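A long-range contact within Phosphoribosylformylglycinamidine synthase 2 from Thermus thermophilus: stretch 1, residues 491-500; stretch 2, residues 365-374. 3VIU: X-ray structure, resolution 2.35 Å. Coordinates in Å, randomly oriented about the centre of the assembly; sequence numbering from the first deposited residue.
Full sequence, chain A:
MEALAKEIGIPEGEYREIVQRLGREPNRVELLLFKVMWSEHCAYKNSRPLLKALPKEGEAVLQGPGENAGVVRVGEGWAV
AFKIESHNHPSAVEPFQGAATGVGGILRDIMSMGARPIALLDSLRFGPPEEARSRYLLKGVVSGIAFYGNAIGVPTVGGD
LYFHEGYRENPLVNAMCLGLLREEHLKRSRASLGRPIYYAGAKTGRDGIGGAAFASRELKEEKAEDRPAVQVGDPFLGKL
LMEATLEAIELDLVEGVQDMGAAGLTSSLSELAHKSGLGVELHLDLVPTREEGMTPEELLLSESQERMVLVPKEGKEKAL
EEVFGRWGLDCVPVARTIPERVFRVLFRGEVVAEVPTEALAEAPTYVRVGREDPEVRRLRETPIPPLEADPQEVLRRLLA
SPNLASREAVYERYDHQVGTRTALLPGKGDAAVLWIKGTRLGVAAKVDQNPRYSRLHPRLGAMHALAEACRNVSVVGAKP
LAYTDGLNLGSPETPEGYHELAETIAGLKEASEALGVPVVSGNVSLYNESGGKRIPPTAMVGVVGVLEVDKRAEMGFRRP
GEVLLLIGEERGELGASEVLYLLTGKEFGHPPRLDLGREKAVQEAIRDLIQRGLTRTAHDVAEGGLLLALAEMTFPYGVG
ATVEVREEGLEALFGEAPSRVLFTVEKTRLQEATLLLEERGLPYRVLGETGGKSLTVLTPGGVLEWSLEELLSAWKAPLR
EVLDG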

ATOM      1  N   SER A 491     -19.336  -4.416   2.147  1.00 18.96           N
ATOM      2  CA  SER A 491     -20.288  -3.807   1.238  1.00 20.57           C
ATOM      3  C   SER A 491     -20.717  -2.429   1.731  1.00 21.12           C
ATOM      4  O   SER A 491     -20.924  -2.222   2.934  1.00 20.54           O
ATOM      5  CB  SER A 491     -21.517  -4.699   1.108  1.00 21.03           C
ATOM      6  OG  SER A 491     -22.530  -4.031   0.384  1.00 23.24           O
ATOM      7  N   PRO A 492     -20.845  -1.466   0.806  1.00 20.50           N
ATOM      8  CA  PRO A 492     -21.254  -0.098   1.128  1.00 21.90           C
ATOM      9  C   PRO A 492     -22.784  -0.000   1.140  1.00 23.99           C
ATOM     10  O   PRO A 492     -23.348   1.046   1.464  1.00 22.33           O
ATOM     11  CB  PRO A 492     -20.646   0.706  -0.008  1.00 21.23           C
ATOM     12  CG  PRO A 492     -20.859  -0.215  -1.171  1.00 19.62           C
ATOM     13  CD  PRO A 492     -20.419  -1.559  -0.601  1.00 21.16           C
ATOM     14  N   GLU A 493     -23.438  -1.098   0.771  1.00 25.38           N
ATOM     15  CA  GLU A 493     -24.892  -1.154   0.731  1.00 28.75           C
ATOM     16  C   GLU A 493     -25.438  -0.906   2.129  1.00 29.27           C
ATOM     17  O   GLU A 493     -26.067   0.120   2.385  1.00 31.55           O
ATOM     18  CB  GLU A 493     -25.362  -2.527   0.243  1.00 32.02           C
ATOM     19  CG  GLU A 493     -24.702  -3.010  -1.045  1.00 36.19           C
ATOM     20  CD  GLU A 493     -25.181  -2.276  -2.277  1.00 37.93           C
ATOM     21  OE1 GLU A 493     -25.149  -1.029  -2.275  1.00 42.41           O
ATOM     22  OE2 GLU A 493     -25.583  -2.950  -3.250  1.00 38.35           O
ATOM     23  N   THR A 494     -25.193  -1.844   3.037  1.00 27.75           N
ATOM     24  CA  THR A 494     -25.668  -1.706   4.409  1.00 26.93           C
ATOM     25  C   THR A 494     -25.149  -0.424   5.073  1.00 26.18           C
ATOM     26  O   THR A 494     -24.035   0.026   4.802  1.00 24.97           O
ATOM     27  CB  THR A 494     -25.228  -2.908   5.273  1.00 27.04           C
ATOM     28  OG1 THR A 494     -23.818  -2.834   5.519  1.00 25.17           O
ATOM     29  CG2 THR A 494     -25.549  -4.217   4.564  1.00 24.46           C
ATOM     30  N   PRO A 495     -25.964   0.182   5.954  1.00 25.62           N
ATOM     31  CA  PRO A 495     -25.589   1.412   6.661  1.00 25.38           C
ATOM     32  C   PRO A 495     -24.292   1.264   7.466  1.00 24.95           C
ATOM     33  O   PRO A 495     -23.496   2.196   7.528  1.00 24.84           O
ATOM     34  CB  PRO A 495     -26.792   1.674   7.566  1.00 25.24           C
ATOM     35  CG  PRO A 495     -27.929   1.093   6.791  1.00 25.01           C
ATOM     36  CD  PRO A 495     -27.348  -0.206   6.278  1.00 25.03           C
ATOM     37  N   GLU A 496     -24.088   0.098   8.078  1.00 23.51           N
ATOM     38  CA  GLU A 496     -22.888  -0.155   8.879  1.00 24.57           C
ATOM     39  C   GLU A 496     -21.637  -0.128   7.999  1.00 23.69           C
ATOM     40  O   GLU A 496     -20.609   0.425   8.383  1.00 22.84           O
ATOM     41  CB  GLU A 496     -22.957  -1.523   9.576  1.00 25.60           C
ATOM     42  CG  GLU A 496     -24.291  -1.893  10.203  1.00 29.36           C
ATOM     43  CD  GLU A 496     -25.289  -2.413   9.187  1.00 30.89           C
ATOM     44  OE1 GLU A 496     -25.832  -1.603   8.414  1.00 33.60           O
ATOM     45  OE2 GLU A 496     -25.525  -3.638   9.149  1.00 33.20           O
ATOM     46  N   GLY A 497     -21.734  -0.750   6.827  1.00 22.95           N
ATOM     47  CA  GLY A 497     -20.616  -0.790   5.904  1.00 22.51           C
ATOM     48  C   GLY A 497     -20.271   0.582   5.351  1.00 22.59           C
ATOM     49  O   GLY A 497     -19.107   0.981   5.328  1.00 21.81           O
ATOM     50  N   TYR A 498     -21.287   1.310   4.901  1.00 22.65           N
ATOM     51  CA  TYR A 498     -21.074   2.648   4.360  1.00 22.09           C
ATOM     52  C   TYR A 498     -20.483   3.531   5.456  1.00 21.43           C
ATOM     53  O   TYR A 498     -19.635   4.389   5.199  1.00 22.18           O
ATOM     54  CB  TYR A 498     -22.395   3.251   3.878  1.00 20.57           C
ATOM     55  CG  TYR A 498     -22.226   4.510   3.063  1.00 20.94           C
ATOM     56  CD1 TYR A 498     -21.816   4.453   1.727  1.00 21.20           C
ATOM     57  CD2 TYR A 498     -22.475   5.760   3.622  1.00 20.51           C
ATOM     58  CE1 TYR A 498     -21.666   5.616   0.971  1.00 20.48           C
ATOM     59  CE2 TYR A 498     -22.326   6.925   2.878  1.00 19.45           C
ATOM     60  CZ  TYR A 498     -21.927   6.850   1.556  1.00 20.23           C
ATOM     61  OH  TYR A 498     -21.800   8.012   0.828  1.00 23.02           O
ATOM     62  N   HIS A 499     -20.931   3.315   6.685  1.00 19.42           N
ATOM     63  CA  HIS A 499     -20.424   4.095   7.796  1.00 19.48           C
ATOM     64  C   HIS A 499     -18.917   3.878   7.950  1.00 19.16           C
ATOM     65  O   HIS A 499     -18.155   4.829   8.110  1.00 18.71           O
ATOM     66  CB  HIS A 499     -21.154   3.710   9.079  1.00 19.10           C
ATOM     67  CG  HIS A 499     -20.720   4.490  10.278  1.00 21.07           C
ATOM     68  ND1 HIS A 499     -19.801   4.010  11.185  1.00 21.31           N
ATOM     69  CD2 HIS A 499     -21.071   5.724  10.711  1.00 20.48           C
ATOM     70  CE1 HIS A 499     -19.607   4.912  12.130  1.00 21.32           C
ATOM     71  NE2 HIS A 499     -20.365   5.962  11.866  1.00 21.56           N
ATOM     72  N   GLU A 500     -18.487   2.626   7.881  1.00 19.07           N
ATOM     73  CA  GLU A 500     -17.070   2.316   8.008  1.00 17.68           C
ATOM     74  C   GLU A 500     -16.266   2.960   6.877  1.00 17.27           C
ATOM     75  O   GLU A 500     -15.159   3.454   7.093  1.00 16.61           O
ATOM     76  CB  GLU A 500     -16.872   0.802   8.021  1.00 15.29           C
ATOM     77  CG  GLU A 500     -17.627   0.129   9.146  1.00 15.95           C
ATOM     78  CD  GLU A 500     -17.408  -1.365   9.204  1.00 15.60           C
ATOM     79  OE1 GLU A 500     -17.536  -2.028   8.161  1.00 16.37           O
ATOM     80  OE2 GLU A 500     -17.123  -1.883  10.301  1.00 19.65           O
TER
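Stretch 2 365-374: TYVRVGREDP

Stretch 2 lies on stretch 1 as an irregular segment with no regular helix or strand through the contact. From Tyr-366 to Arg-371 its backbone is largely extended, with phi/psi of -130/145 at Tyr-366, -132/178 at Arg-368 and -153/126 at Arg-371. Stretch 1 is a loop that enters a helix at Pro-495. Thr-494 sits at the N-cap of that helix, and Thr-494 OG1 accepts from Gly-497 N at 3.2 Å. The two stretches are far apart in sequence, yet together they bury 628 Å². Two pairs set the register: the CA atoms of His-499 and Gly-370 are 4.2 Å apart, and those of Glu-496 and Glu-372 are 5.0 Å apart. The chain of stretch 2 thus moves back by about one helical turn, from His-499 to Glu-496, as its own numbering rises.

Arg-368 covers the most surface of any residue in stretch 2. Its CA-to-CB bond points toward stretch 1, and CB lies over one face of the Tyr-498 ring. The distance from Arg-368 CB to the centroid of the Tyr-498 ring is 3.7 Å, only 6° off the ring normal, so this is a nearly vertical CH-pi contact. The side chain then runs on to the loop before the helix. Arg-368 CD comes within 3.0 Å of Pro-492 O. At the end, Arg-368 NH2 donates to Glu-493 OE1 at 3.2 Å, a hydrogen bond within a salt bridge. The carboxylate oxygen lies at the edge of the guanidinium, near its plane, where the N-H groups point. Glu-493 starts away from stretch 2, but its m, m side chain brings the carboxylate nearer.

Tyr-498 is the largest contributor from stretch 1. It is buried, with chi1 in t, and its CA-to-CB bond points toward stretch 2. Its ring also meets the backbone there: Tyr-498 CE2 is 3.3 Å from Arg-368 O, and Tyr-498 CD2 is 3.9 Å from Gly-370 N. Tyr-498 OH reaches to 3.8 Å from Val-367 CA.

His-499 carries the contact on to the next part of stretch 2. His-499 CB packs 4.0 Å from Gly-370 CA and 3.6 Å from Arg-371 N. Glu-372 CB lies over one face of the imidazole, 3.8 Å from the centroid of the His-499 ring. Gly-370 allows the close approach: an ideal CB there would be 2.9 Å from His-499 CA, a clash.

One direct backbone hydrogen bond joins the stretches. Arg-371 N donates to Pro-495 O at 3.1 Å, with a nearly straight angle of 165°. The same Pro-495 O accepts from His-499 N at 2.9 Å inside the helix, so it serves both stretches. Gly-370 CA adds a C-H contact to Pro-495 O at 3.4 Å, and Glu-496 CA makes another to Arg-371 O at 3.2 Å. Further along, a water accepts from Asp-373 N at 2.8 Å and donates to Glu-496 O at 3.3 Å.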

ATOM      1  N   THR A 365     -22.794   7.804  -9.417  1.00 29.98           N
ATOM      2  CA  THR A 365     -22.248   7.597  -8.081  1.00 29.74           C
ATOM      3  C   THR A 365     -23.418   7.548  -7.110  1.00 31.16           C
ATOM      4  O   THR A 365     -24.516   8.007  -7.426  1.00 31.20           O
ATOM      5  CB  THR A 365     -21.288   8.728  -7.653  1.00 29.16           C
ATOM      6  OG1 THR A 365     -21.981   9.982  -7.652  1.00 27.81           O
ATOM      7  CG2 THR A 365     -20.096   8.792  -8.600  1.00 28.19           C
ATOM      8  N   TYR A 366     -23.193   6.989  -5.929  1.00 32.13           N
ATOM      9  CA  TYR A 366     -24.272   6.888  -4.963  1.00 34.29           C
ATOM     10  C   TYR A 366     -23.906   7.397  -3.573  1.00 34.85           C
ATOM     11  O   TYR A 366     -22.769   7.263  -3.116  1.00 35.31           O
ATOM     12  CB  TYR A 366     -24.753   5.433  -4.875  1.00 34.93           C
ATOM     13  CG  TYR A 366     -25.201   4.845  -6.199  1.00 35.53           C
ATOM     14  CD1 TYR A 366     -26.287   5.381  -6.892  1.00 36.52           C
ATOM     15  CD2 TYR A 366     -24.532   3.761  -6.764  1.00 36.55           C
ATOM     16  CE1 TYR A 366     -26.695   4.856  -8.114  1.00 38.28           C
ATOM     17  CE2 TYR A 366     -24.933   3.222  -7.991  1.00 38.45           C
ATOM     18  CZ  TYR A 366     -26.016   3.776  -8.658  1.00 39.15           C
ATOM     19  OH  TYR A 366     -26.421   3.251  -9.863  1.00 38.42           O
ATOM     20  N   VAL A 367     -24.886   8.001  -2.915  1.00 35.01           N
ATOM     21  CA  VAL A 367     -24.698   8.509  -1.570  1.00 35.65           C
ATOM     22  C   VAL A 367     -25.681   7.761  -0.687  1.00 36.89           C
ATOM     23  O   VAL A 367     -26.818   7.508  -1.090  1.00 37.34           O
ATOM     24  CB  VAL A 367     -24.977  10.021  -1.494  1.00 35.44           C
ATOM     25  CG1 VAL A 367     -25.212  10.439  -0.054  1.00 35.79           C
ATOM     26  CG2 VAL A 367     -23.791  10.787  -2.068  1.00 35.73           C
ATOM     27  N   ARG A 368     -25.237   7.391   0.508  1.00 36.55           N
ATOM     28  CA  ARG A 368     -26.090   6.668   1.439  1.00 36.99           C
ATOM     29  C   ARG A 368     -26.025   7.295   2.810  1.00 36.12           C
ATOM     30  O   ARG A 368     -25.292   8.261   3.034  1.00 35.98           O
ATOM     31  CB  ARG A 368     -25.650   5.207   1.547  1.00 38.66           C
ATOM     32  CG  ARG A 368     -26.009   4.357   0.351  1.00 42.42           C
ATOM     33  CD  ARG A 368     -25.148   3.109   0.289  1.00 43.55           C
ATOM     34  NE  ARG A 368     -25.453   2.293  -0.881  1.00 45.69           N
ATOM     35  CZ  ARG A 368     -25.491   2.756  -2.125  1.00 46.70           C
ATOM     36  NH1 ARG A 368     -25.247   4.036  -2.357  1.00 48.26           N
ATOM     37  NH2 ARG A 368     -25.763   1.944  -3.139  1.00 46.87           N
ATOM     38  N   VAL A 369     -26.806   6.739   3.726  1.00 35.32           N
ATOM     39  CA  VAL A 369     -26.816   7.209   5.099  1.00 34.17           C
ATOM     40  C   VAL A 369     -26.181   6.116   5.938  1.00 31.09           C
ATOM     41  O   VAL A 369     -26.724   5.019   6.071  1.00 29.81           O
ATOM     42  CB  VAL A 369     -28.247   7.489   5.608  1.00 35.50           C
ATOM     43  CG1 VAL A 369     -28.802   8.735   4.926  1.00 35.52           C
ATOM     44  CG2 VAL A 369     -29.146   6.285   5.336  1.00 37.99           C
ATOM     45  N   GLY A 370     -25.005   6.410   6.474  1.00 28.28           N
ATOM     46  CA  GLY A 370     -24.325   5.437   7.295  1.00 24.05           C
ATOM     47  C   GLY A 370     -24.846   5.467   8.715  1.00 22.15           C
ATOM     48  O   GLY A 370     -25.400   6.467   9.173  1.00 17.84           O
ATOM     49  N   ARG A 371     -24.688   4.343   9.396  1.00 22.72           N
ATOM     50  CA  ARG A 371     -25.088   4.204  10.786  1.00 23.81           C
ATOM     51  C   ARG A 371     -24.179   3.141  11.366  1.00 24.13           C
ATOM     52  O   ARG A 371     -24.075   2.032  10.827  1.00 24.17           O
ATOM     53  CB  ARG A 371     -26.549   3.757  10.928  1.00 25.24           C
ATOM     54  CG  ARG A 371     -27.040   3.852  12.364  1.00 27.74           C
ATOM     55  CD  ARG A 371     -28.498   3.460  12.528  1.00 30.96           C
ATOM     56  NE  ARG A 371     -28.653   2.040  12.807  1.00 35.87           N
ATOM     57  CZ  ARG A 371     -29.161   1.163  11.949  1.00 40.28           C
ATOM     58  NH1 ARG A 371     -29.566   1.571  10.749  1.00 41.41           N
ATOM     59  NH2 ARG A 371     -29.263  -0.119  12.293  1.00 40.11           N
ATOM     60  N   GLU A 372     -23.516   3.476  12.462  1.00 23.06           N
ATOM     61  CA  GLU A 372     -22.603   2.534  13.083  1.00 23.30           C
ATOM     62  C   GLU A 372     -23.250   1.251  13.604  1.00 21.77           C
ATOM     63  O   GLU A 372     -24.334   1.267  14.191  1.00 20.80           O
ATOM     64  CB  GLU A 372     -21.835   3.216  14.218  1.00 22.95           C
ATOM     65  CG  GLU A 372     -20.886   2.278  14.922  1.00 23.71           C
ATOM     66  CD  GLU A 372     -19.877   3.001  15.779  1.00 25.62           C
ATOM     67  OE1 GLU A 372     -20.292   3.813  16.638  1.00 22.87           O
ATOM     68  OE2 GLU A 372     -18.666   2.748  15.588  1.00 25.79           O
ATOM     69  N   ASP A 373     -22.560   0.140  13.366  1.00 20.68           N
ATOM     70  CA  ASP A 373     -22.982  -1.179  13.820  1.00 20.08           C
ATOM     71  C   ASP A 373     -23.011  -1.099  15.360  1.00 21.26           C
ATOM     72  O   ASP A 373     -21.980  -0.880  16.005  1.00 18.90           O
ATOM     73  CB  ASP A 373     -21.958  -2.208  13.322  1.00 19.39           C
ATOM     74  CG  ASP A 373     -22.257  -3.624  13.773  1.00 20.73           C
ATOM     75  OD1 ASP A 373     -21.612  -4.541  13.233  1.00 23.40           O
ATOM     76  OD2 ASP A 373     -23.112  -3.830  14.658  1.00 23.05           O
ATOM     77  N   PRO A 374     -24.199  -1.255  15.965  1.00 19.89           N
ATOM     78  CA  PRO A 374     -24.293  -1.181  17.425  1.00 21.95           C
ATOM     79  C   PRO A 374     -23.323  -2.086  18.178  1.00 21.83           C
ATOM     80  O   PRO A 374     -22.898  -1.758  19.287  1.00 21.03           O
ATOM     81  CB  PRO A 374     -25.765  -1.514  17.705  1.00 20.26           C
ATOM     82  CG  PRO A 374     -26.164  -2.353  16.519  1.00 21.99           C
ATOM     83  CD  PRO A 374     -25.494  -1.630  15.373  1.00 19.25           C
TER
HETATM   84  O   HOH W   1     -20.355   0.363  11.630  1.00 23.74           O